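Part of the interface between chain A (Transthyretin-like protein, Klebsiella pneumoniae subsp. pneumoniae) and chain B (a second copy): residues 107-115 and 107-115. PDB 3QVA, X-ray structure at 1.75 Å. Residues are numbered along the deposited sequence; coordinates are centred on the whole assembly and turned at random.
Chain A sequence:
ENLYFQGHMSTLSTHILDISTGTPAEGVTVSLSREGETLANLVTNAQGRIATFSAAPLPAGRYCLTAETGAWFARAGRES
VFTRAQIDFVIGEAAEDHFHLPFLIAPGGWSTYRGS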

# COMPACT_ATOMS: atom_id res chain seq x y z
N PRO A 107 8.49 -7.79 4.83
CA PRO A 107 8.44 -9.23 4.65
C PRO A 107 7.05 -9.77 4.28
O PRO A 107 6.95 -10.76 3.56
N GLY A 108 6.00 -9.10 4.74
CA GLY A 108 4.64 -9.59 4.51
C GLY A 108 3.84 -8.89 3.44
O GLY A 108 2.63 -9.09 3.34
N GLY A 109 4.49 -8.08 2.61
CA GLY A 109 3.77 -7.40 1.53
C GLY A 109 4.59 -6.31 0.89
O GLY A 109 5.61 -5.87 1.43
N TRP A 110 4.18 -5.90 -0.31
CA TRP A 110 4.87 -4.81 -0.97
C TRP A 110 3.95 -4.07 -1.92
O TRP A 110 2.89 -4.59 -2.31
N SER A 111 4.36 -2.86 -2.27
CA SER A 111 3.58 -2.03 -3.18
C SER A 111 4.45 -1.17 -4.08
O SER A 111 5.64 -0.93 -3.83
N THR A 112 3.83 -0.72 -5.16
CA THR A 112 4.46 0.25 -6.04
C THR A 112 3.42 1.27 -6.49
O THR A 112 2.22 1.06 -6.33
N TYR A 113 3.91 2.38 -7.04
CA TYR A 113 3.04 3.40 -7.58
C TYR A 113 3.86 4.27 -8.52
O TYR A 113 5.09 4.19 -8.54
N ARG A 114 3.19 5.09 -9.32
CA ARG A 114 3.92 6.10 -10.06
C ARG A 114 4.09 7.35 -9.21
O ARG A 114 3.11 8.03 -8.88
N GLY A 115 5.33 7.62 -8.83
CA GLY A 115 5.66 8.75 -7.98
C GLY A 115 6.02 9.99 -8.77
O GLY A 115 5.66 10.11 -9.95
N PRO B 107 -5.05 2.47 -11.48
CA PRO B 107 -4.25 2.80 -12.65
C PRO B 107 -2.85 3.29 -12.31
O PRO B 107 -1.89 3.06 -13.07
N GLY B 108 -2.71 3.97 -11.17
CA GLY B 108 -1.44 4.56 -10.81
C GLY B 108 -0.60 3.83 -9.77
O GLY B 108 0.41 4.37 -9.31
N GLY B 109 -1.00 2.61 -9.42
CA GLY B 109 -0.22 1.82 -8.47
C GLY B 109 -0.94 0.56 -8.04
O GLY B 109 -2.15 0.41 -8.26
N TRP B 110 -0.21 -0.35 -7.42
CA TRP B 110 -0.81 -1.58 -6.91
C TRP B 110 0.00 -2.19 -5.79
O TRP B 110 1.19 -1.87 -5.60
N SER B 111 -0.65 -3.04 -5.01
CA SER B 111 0.05 -3.68 -3.91
C SER B 111 -0.49 -5.07 -3.63
O SER B 111 -1.56 -5.45 -4.10
N THR B 112 0.28 -5.82 -2.87
CA THR B 112 -0.12 -7.13 -2.43
C THR B 112 0.36 -7.34 -1.01
O THR B 112 1.22 -6.61 -0.50
N TYR B 113 -0.21 -8.34 -0.35
CA TYR B 113 0.26 -8.69 0.98
C TYR B 113 -0.11 -10.13 1.24
O TYR B 113 -0.92 -10.72 0.52
N ARG B 114 0.50 -10.70 2.27
CA ARG B 114 0.17 -12.03 2.70
C ARG B 114 -1.06 -11.96 3.60
O ARG B 114 -1.00 -11.49 4.74
N GLY B 115 -2.20 -12.39 3.05
CA GLY B 115 -3.48 -12.29 3.73
C GLY B 115 -3.66 -13.37 4.78
O GLY B 115 -2.87 -14.31 4.84

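When two copies of one strand pair antiparallel about a shared central residue, each side-chain contact recurs with the chains exchanged, and the interface between two chains of the transthyretin-like protein is a compact example. The register centres on Ser A111 opposite Ser B111, and side chains alternate between the two faces of the sheet.

Along chain A, Pro A107 stays out of reach. Gly A108 contributes its carbonyl: Arg B114 N donates to Gly A108 O at 2.9 Å, and water 1 bridges the chains, donating to Gly A108 O (2.8 Å) and Arg B114 O (2.9 Å). Gly A109 faces Tyr B113 across a close non-hydrogen-bonded pair, where a CB would lie 2.9 Å from Tyr B113 CB and clash; the absence of a side chain permits this approach.

Trp A110, in the p rotamer (chi2 −84°), leaves the sheet on the face it shares with Thr B112, and its ring end comes nearer to chain B. Its NE1 lies 3.7 Å from Thr B112 CG2, while its CH2 meets Trp B110 CZ2 at 3.7 Å. The two indoles meet obliquely, six-membered ring planes at 64°.

On the other face, Ser A111 (p) brings its CB within 3.1 Å of Ser B111 CB, without a hydrogen bond between the hydroxyls. Thr A112 (t) returns to the tryptophan face, its CG2 3.7 Å from Trp B110 NE1; its OG1 is satisfied elsewhere in the structure.

Tyr A113 (p, chi2 91°) starts on the serine face above Gly B109, but its ring leads away from chain B. Arg A114, extended with chi1 to chi3 t, likewise carries its guanidinium away. Arg A114 N donates to Gly B108 O at 2.9 Å, and water 2 donates to Arg A114 O at 2.8 Å and Gly B108 O at 2.7 Å.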

# COMPACT_ATOMS: atom_id res chain seq x y z
CB PRO A 107 8.92 -9.77 6.00
CG PRO A 107 9.89 -8.72 6.45
CD PRO A 107 9.23 -7.42 6.05
CB TRP A 110 6.15 -5.30 -1.68
CG TRP A 110 5.92 -6.18 -2.88
CD1 TRP A 110 5.71 -7.53 -2.89
CD2 TRP A 110 5.92 -5.76 -4.25
NE1 TRP A 110 5.57 -7.98 -4.19
CE2 TRP A 110 5.69 -6.92 -5.04
CE3 TRP A 110 6.08 -4.53 -4.89
CZ2 TRP A 110 5.62 -6.87 -6.44
CZ3 TRP A 110 6.02 -4.48 -6.28
CH2 TRP A 110 5.79 -5.65 -7.04
CB SER A 111 2.60 -1.15 -2.39
OG SER A 111 3.27 -0.11 -1.72
CB THR A 112 5.13 -0.44 -7.25
OG1 THR A 112 5.91 0.52 -7.97
CG2 THR A 112 4.08 -1.05 -8.19
CB TYR A 113 2.40 4.24 -6.45
CG TYR A 113 3.39 5.01 -5.59
CD1 TYR A 113 3.74 6.31 -5.91
CD2 TYR A 113 3.97 4.44 -4.45
CE1 TYR A 113 4.64 7.03 -5.15
CE2 TYR A 113 4.88 5.16 -3.67
CZ TYR A 113 5.20 6.46 -4.03
OH TYR A 113 6.09 7.22 -3.30
CB ARG A 114 3.26 6.43 -11.39
CG ARG A 114 4.09 7.44 -12.16
CD ARG A 114 3.60 7.66 -13.55
NE ARG A 114 4.63 8.34 -14.33
CZ ARG A 114 4.60 8.47 -15.65
NH1 ARG A 114 3.59 7.96 -16.34
NH2 ARG A 114 5.57 9.11 -16.28
CB PRO B 107 -5.08 3.91 -13.32
CG PRO B 107 -6.50 3.53 -12.98
CD PRO B 107 -6.41 3.03 -11.56
CB TRP B 110 -1.05 -2.59 -8.05
CG TRP B 110 0.19 -3.22 -8.62
CD1 TRP B 110 1.00 -2.70 -9.60
CD2 TRP B 110 0.73 -4.49 -8.28
NE1 TRP B 110 2.03 -3.58 -9.87
CE2 TRP B 110 1.89 -4.69 -9.07
CE3 TRP B 110 0.36 -5.49 -7.36
CZ2 TRP B 110 2.69 -5.84 -8.98
CZ3 TRP B 110 1.15 -6.64 -7.27
CH2 TRP B 110 2.30 -6.80 -8.08
CB SER B 111 -0.03 -2.83 -2.64
OG SER B 111 -1.36 -2.70 -2.20
CB THR B 112 0.45 -8.23 -3.35
OG1 THR B 112 -0.12 -9.50 -2.98
CG2 THR B 112 1.98 -8.31 -3.26
CB TYR B 113 -0.33 -7.75 2.05
CG TYR B 113 -1.82 -7.87 2.23
CD1 TYR B 113 -2.35 -8.76 3.16
CD2 TYR B 113 -2.70 -7.12 1.46
CE1 TYR B 113 -3.72 -8.89 3.33
CE2 TYR B 113 -4.07 -7.24 1.62
CZ TYR B 113 -4.57 -8.13 2.56
OH TYR B 113 -5.93 -8.27 2.74
CB ARG B 114 1.37 -12.65 3.39
CG ARG B 114 1.43 -14.15 3.27
CD ARG B 114 0.99 -14.78 4.55
NE ARG B 114 1.80 -15.96 4.83
CZ ARG B 114 1.39 -17.21 4.70
NH1 ARG B 114 0.15 -17.48 4.30
NH2 ARG B 114 2.22 -18.20 4.99
O HOH W 1 0.96 -9.51 5.51
O HOH W 2 0.57 6.93 -8.38